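Local structure of particle-associated lyase (Acinetobacter bacteriophage AP22, 4Y9V) at residues T438-L449 with W473-V484. The protein binds the capsular saccharide of Acinetobacter baumannii as a trimeric phage tailspike and probably cleaves the polysaccharide as a lyase. Residues are numbered along the deposited sequence; the frame is centred on the assembly and turned at random.
Sequences TIRQSNALNEAL and WVEDGTIGRYTV
Strands 438-441 and 473-476 run parallel, 4.8 Å apart at their axes, as neighbouring rungs of a right-handed beta-helix of the pectin lyase-like kind; Ile439 N donates to Trp473 O and Ile439 O accepts from Glu475 N. Ile439 and Val474 meet on one face of the sheet. On the other, Arg440 bends at chi2 and chi3 (both -65°) and curls toward the second strand, whose carbonyls meet the guanidinium at its edge: Arg440 NE and NH2 both grip Asp476 O, NH2 at 2.8 Å, while NE also shares Glu475 O with Gln441 N. Trp473 CH2 lies over one face of this guanidinium, off its centre, with the two planes 48° apart; Trp473 NE1 is held by Ser509.

Beyond the strands the two loops are joined through Arg481. Asp476 takes it side-on in a salt bridge, Asp476 OD1 to Arg481 NH2 at 2.8 Å and OD2 to NE, which orients the guanidinium for the turn at 442-445. There Arg481 NH2 reaches Ser442 O at 3.1 Å and NH1 reaches Asn443 O. Asn443 OD1, which accepts from Thr478 OG1, sits over one face of that group. Tyr482 CE2 lies over the opposite face, off centre, and Tyr482 OH donates to Asn446 OD1 at 2.8 Å.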
loop_
_atom_site.group_PDB
_atom_site.type_symbol
_atom_site.label_atom_id
_atom_site.label_comp_id
_atom_site.label_asym_id
_atom_site.label_seq_id
_atom_site.Cartn_x
_atom_site.Cartn_y
_atom_site.Cartn_z
ATOM N N THR A 438 -1.154 -22.611 -11.210
ATOM C CA THR A 438 -1.827 -23.610 -12.038
ATOM C C THR A 438 -3.331 -23.299 -12.063
ATOM O O THR A 438 -3.933 -23.132 -11.007
ATOM C CB THR A 438 -1.616 -25.029 -11.510
ATOM O OG1 THR A 438 -0.217 -25.306 -11.534
ATOM C CG2 THR A 438 -2.374 -26.066 -12.328
ATOM N N ILE A 439 -3.901 -23.249 -13.256
ATOM C CA ILE A 439 -5.351 -23.168 -13.452
ATOM C C ILE A 439 -5.742 -24.440 -14.238
ATOM O O ILE A 439 -5.169 -24.687 -15.304
ATOM C CB ILE A 439 -5.768 -21.923 -14.223
ATOM C CG1 ILE A 439 -5.251 -20.612 -13.571
ATOM C CG2 ILE A 439 -7.292 -21.935 -14.450
ATOM C CD1 ILE A 439 -5.906 -20.313 -12.222
ATOM N N ARG A 440 -6.721 -25.192 -13.725
ATOM C CA ARG A 440 -7.270 -26.326 -14.425
ATOM C C ARG A 440 -8.768 -26.158 -14.624
ATOM O O ARG A 440 -9.461 -25.657 -13.745
ATOM C CB ARG A 440 -7.052 -27.647 -13.690
ATOM C CG ARG A 440 -5.593 -27.991 -13.379
ATOM C CD ARG A 440 -4.734 -28.240 -14.580
ATOM N NE ARG A 440 -5.095 -29.411 -15.397
ATOM C CZ ARG A 440 -4.636 -30.633 -15.166
ATOM N NH1 ARG A 440 -3.927 -30.936 -14.107
ATOM N NH2 ARG A 440 -4.910 -31.597 -16.071
ATOM N N GLN A 441 -9.258 -26.612 -15.763
ATOM C CA GLN A 441 -10.693 -26.845 -15.951
ATOM C C GLN A 441 -11.057 -28.165 -15.314
ATOM O O GLN A 441 -10.392 -29.181 -15.532
ATOM C CB GLN A 441 -11.057 -26.786 -17.431
ATOM C CG GLN A 441 -12.526 -27.061 -17.696
ATOM C CD GLN A 441 -12.904 -26.824 -19.153
ATOM O OE1 GLN A 441 -12.235 -26.063 -19.858
ATOM N NE2 GLN A 441 -13.987 -27.452 -19.576
ATOM N N SER A 442 -12.130 -28.194 -14.531
ATOM C CA SER A 442 -12.603 -29.434 -13.943
ATOM C C SER A 442 -13.103 -30.395 -15.027
ATOM O O SER A 442 -13.771 -29.998 -15.959
ATOM C CB SER A 442 -13.790 -29.110 -13.031
ATOM O OG SER A 442 -14.280 -30.299 -12.468
ATOM N N ASN A 443 -12.866 -31.688 -14.785
ATOM C CA ASN A 443 -13.510 -32.681 -15.644
ATOM C C ASN A 443 -15.015 -32.615 -15.544
ATOM O O ASN A 443 -15.708 -33.029 -16.506
ATOM C CB ASN A 443 -12.984 -34.088 -15.336
ATOM C CG ASN A 443 -11.641 -34.287 -16.003
ATOM O OD1 ASN A 443 -11.475 -33.899 -17.178
ATOM N ND2 ASN A 443 -10.683 -34.882 -15.362
ATOM N N ALA A 444 -15.580 -32.077 -14.465
ATOM C CA ALA A 444 -17.042 -31.972 -14.329
ATOM C C ALA A 444 -17.616 -30.914 -15.243
ATOM O O ALA A 444 -18.824 -30.908 -15.412
ATOM C CB ALA A 444 -17.381 -31.686 -12.865
ATOM N N LEU A 445 -16.828 -29.981 -15.790
ATOM C CA LEU A 445 -17.297 -29.019 -16.749
ATOM C C LEU A 445 -17.049 -29.654 -18.132
ATOM O O LEU A 445 -15.953 -29.549 -18.694
ATOM C CB LEU A 445 -16.611 -27.663 -16.614
ATOM C CG LEU A 445 -17.128 -26.605 -17.578
ATOM C CD1 LEU A 445 -18.626 -26.330 -17.404
ATOM C CD2 LEU A 445 -16.361 -25.317 -17.378
ATOM N N ASN A 446 -18.014 -30.398 -18.619
ATOM C CA ASN A 446 -17.833 -31.228 -19.822
ATOM C C ASN A 446 -18.330 -30.449 -21.040
ATOM O O ASN A 446 -19.233 -30.873 -21.769
ATOM C CB ASN A 446 -18.512 -32.573 -19.689
ATOM C CG ASN A 446 -18.109 -33.508 -20.842
ATOM O OD1 ASN A 446 -17.173 -33.309 -21.635
ATOM N ND2 ASN A 446 -18.943 -34.531 -20.946
ATOM N N GLU A 447 -17.713 -29.293 -21.271
ATOM C CA GLU A 447 -17.954 -28.415 -22.412
ATOM C C GLU A 447 -16.791 -27.436 -22.489
ATOM O O GLU A 447 -16.123 -27.197 -21.497
ATOM C CB GLU A 447 -19.281 -27.724 -22.345
ATOM C CG GLU A 447 -19.398 -26.814 -21.161
ATOM C CD GLU A 447 -20.774 -26.266 -20.977
ATOM O OE1 GLU A 447 -21.757 -26.944 -21.296
ATOM O OE2 GLU A 447 -20.924 -25.135 -20.495
ATOM N N ALA A 448 -16.550 -26.900 -23.657
ATOM C CA ALA A 448 -15.486 -25.933 -23.834
ATOM C C ALA A 448 -15.853 -24.639 -23.084
ATOM O O ALA A 448 -16.995 -24.181 -23.051
ATOM C CB ALA A 448 -15.261 -25.642 -25.303
ATOM N N LEU A 449 -14.823 -24.082 -22.461
ATOM C CA LEU A 449 -14.889 -22.829 -21.728
ATOM C C LEU A 449 -15.008 -21.694 -22.720
ATOM O O LEU A 449 -14.176 -21.602 -23.626
ATOM C CB LEU A 449 -13.630 -22.727 -20.840
ATOM C CG LEU A 449 -13.657 -21.546 -19.875
ATOM C CD1 LEU A 449 -14.714 -21.749 -18.817
ATOM C CD2 LEU A 449 -12.279 -21.395 -19.257
ATOM N N TRP A 473 1.012 -22.705 -15.575
ATOM C CA TRP A 473 0.393 -23.757 -16.391
ATOM C C TRP A 473 -1.118 -23.568 -16.345
ATOM O O TRP A 473 -1.670 -23.281 -15.282
ATOM C CB TRP A 473 0.758 -25.137 -15.880
ATOM C CG TRP A 473 0.320 -26.258 -16.773
ATOM C CD1 TRP A 473 0.366 -26.321 -18.139
ATOM C CD2 TRP A 473 -0.197 -27.528 -16.338
ATOM N NE1 TRP A 473 -0.091 -27.534 -18.582
ATOM C CE2 TRP A 473 -0.446 -28.300 -17.508
ATOM C CE3 TRP A 473 -0.486 -28.090 -15.087
ATOM C CZ2 TRP A 473 -0.949 -29.603 -17.435
ATOM C CZ3 TRP A 473 -0.985 -29.369 -15.016
ATOM C CH2 TRP A 473 -1.230 -30.110 -16.194
ATOM N N VAL A 474 -1.772 -23.732 -17.496
ATOM C CA VAL A 474 -3.230 -23.676 -17.644
ATOM C C VAL A 474 -3.610 -24.846 -18.543
ATOM O O VAL A 474 -3.066 -24.958 -19.634
ATOM C CB VAL A 474 -3.673 -22.342 -18.269
ATOM C CG1 VAL A 474 -5.186 -22.336 -18.470
ATOM C CG2 VAL A 474 -3.221 -21.153 -17.443
ATOM N N GLU A 475 -4.560 -25.705 -18.117
ATOM C CA GLU A 475 -4.894 -26.856 -18.934
ATOM C C GLU A 475 -6.241 -27.456 -18.497
ATOM O O GLU A 475 -6.649 -27.352 -17.331
ATOM C CB GLU A 475 -3.770 -27.902 -18.855
ATOM C CG GLU A 475 -3.885 -29.058 -19.888
ATOM C CD GLU A 475 -4.083 -28.547 -21.277
ATOM O OE1 GLU A 475 -3.074 -28.236 -21.954
ATOM O OE2 GLU A 475 -5.256 -28.397 -21.704
ATOM N N ASP A 476 -6.869 -28.144 -19.442
ATOM C CA ASP A 476 -8.081 -28.904 -19.142
ATOM C C ASP A 476 -7.759 -30.036 -18.153
ATOM O O ASP A 476 -6.614 -30.451 -18.008
ATOM C CB ASP A 476 -8.692 -29.444 -20.435
ATOM C CG ASP A 476 -10.141 -29.899 -20.305
ATOM O OD1 ASP A 476 -10.805 -29.579 -19.272
ATOM O OD2 ASP A 476 -10.618 -30.600 -21.244
ATOM N N GLY A 477 -8.804 -30.556 -17.528
ATOM C CA GLY A 477 -8.667 -31.621 -16.579
ATOM C C GLY A 477 -8.356 -32.985 -17.218
ATOM O O GLY A 477 -7.861 -33.883 -16.514
ATOM N N THR A 478 -8.658 -33.119 -18.490
ATOM C CA THR A 478 -8.283 -34.258 -19.329
ATOM C C THR A 478 -7.467 -33.659 -20.448
ATOM O O THR A 478 -7.973 -32.821 -21.213
ATOM C CB THR A 478 -9.507 -35.004 -19.874
ATOM O OG1 THR A 478 -10.184 -35.658 -18.797
ATOM C CG2 THR A 478 -9.072 -36.060 -20.868
ATOM N N ILE A 479 -6.199 -34.066 -20.554
ATOM C CA ILE A 479 -5.340 -33.497 -21.583
ATOM C C ILE A 479 -5.851 -33.919 -22.949
ATOM O O ILE A 479 -6.062 -35.134 -23.207
ATOM C CB ILE A 479 -3.880 -33.984 -21.417
ATOM C CG1 ILE A 479 -3.345 -33.935 -20.015
ATOM C CG2 ILE A 479 -3.020 -33.293 -22.468
ATOM C CD1 ILE A 479 -3.386 -32.567 -19.510
ATOM N N GLY A 480 -6.112 -32.974 -23.826
ATOM C CA GLY A 480 -6.622 -33.261 -25.147
ATOM C C GLY A 480 -8.112 -33.330 -25.267
ATOM O O GLY A 480 -8.618 -33.560 -26.374
ATOM N N ARG A 481 -8.856 -33.101 -24.201
ATOM C CA ARG A 481 -10.315 -33.073 -24.273
ATOM C C ARG A 481 -10.760 -31.765 -24.858
ATOM O O ARG A 481 -11.166 -31.700 -26.021
ATOM C CB ARG A 481 -10.919 -33.375 -22.894
ATOM C CG ARG A 481 -12.442 -33.295 -22.892
ATOM C CD ARG A 481 -13.048 -33.544 -21.526
ATOM N NE ARG A 481 -12.738 -32.424 -20.627
ATOM C CZ ARG A 481 -13.468 -32.130 -19.541
ATOM N NH1 ARG A 481 -14.506 -32.876 -19.206
ATOM N NH2 ARG A 481 -13.138 -31.033 -18.840
ATOM N N TYR A 482 -10.634 -30.649 -24.089
ATOM C CA TYR A 482 -10.869 -29.327 -24.603
ATOM C C TYR A 482 -9.579 -28.537 -24.487
ATOM O O TYR A 482 -8.745 -28.758 -23.614
ATOM C CB TYR A 482 -11.973 -28.573 -23.791
ATOM C CG TYR A 482 -13.261 -29.335 -23.741
ATOM C CD1 TYR A 482 -13.999 -29.585 -24.890
ATOM C CD2 TYR A 482 -13.767 -29.870 -22.553
ATOM C CE1 TYR A 482 -15.184 -30.305 -24.878
ATOM C CE2 TYR A 482 -14.925 -30.607 -22.499
ATOM C CZ TYR A 482 -15.626 -30.826 -23.668
ATOM O OH TYR A 482 -16.797 -31.559 -23.723
ATOM N N THR A 483 -9.468 -27.511 -25.349
ATOM C CA THR A 483 -8.503 -26.434 -25.118
ATOM C C THR A 483 -9.136 -25.447 -24.152
ATOM O O THR A 483 -10.274 -25.000 -24.363
ATOM C CB THR A 483 -8.157 -25.756 -26.450
ATOM O OG1 THR A 483 -7.417 -26.724 -27.212
ATOM C CG2 THR A 483 -7.321 -24.539 -26.246
ATOM N N VAL A 484 -8.402 -25.089 -23.097
ATOM C CA VAL A 484 -8.796 -23.952 -22.255
ATOM C C VAL A 484 -8.324 -22.703 -22.988
ATOM O O VAL A 484 -7.118 -22.574 -23.200
ATOM C CB VAL A 484 -8.182 -24.035 -20.857
ATOM C CG1 VAL A 484 -8.503 -22.780 -20.084
ATOM C CG2 VAL A 484 -8.685 -25.293 -20.136
HETATM O O HOH W 1 -12.376 -25.383 -22.465
#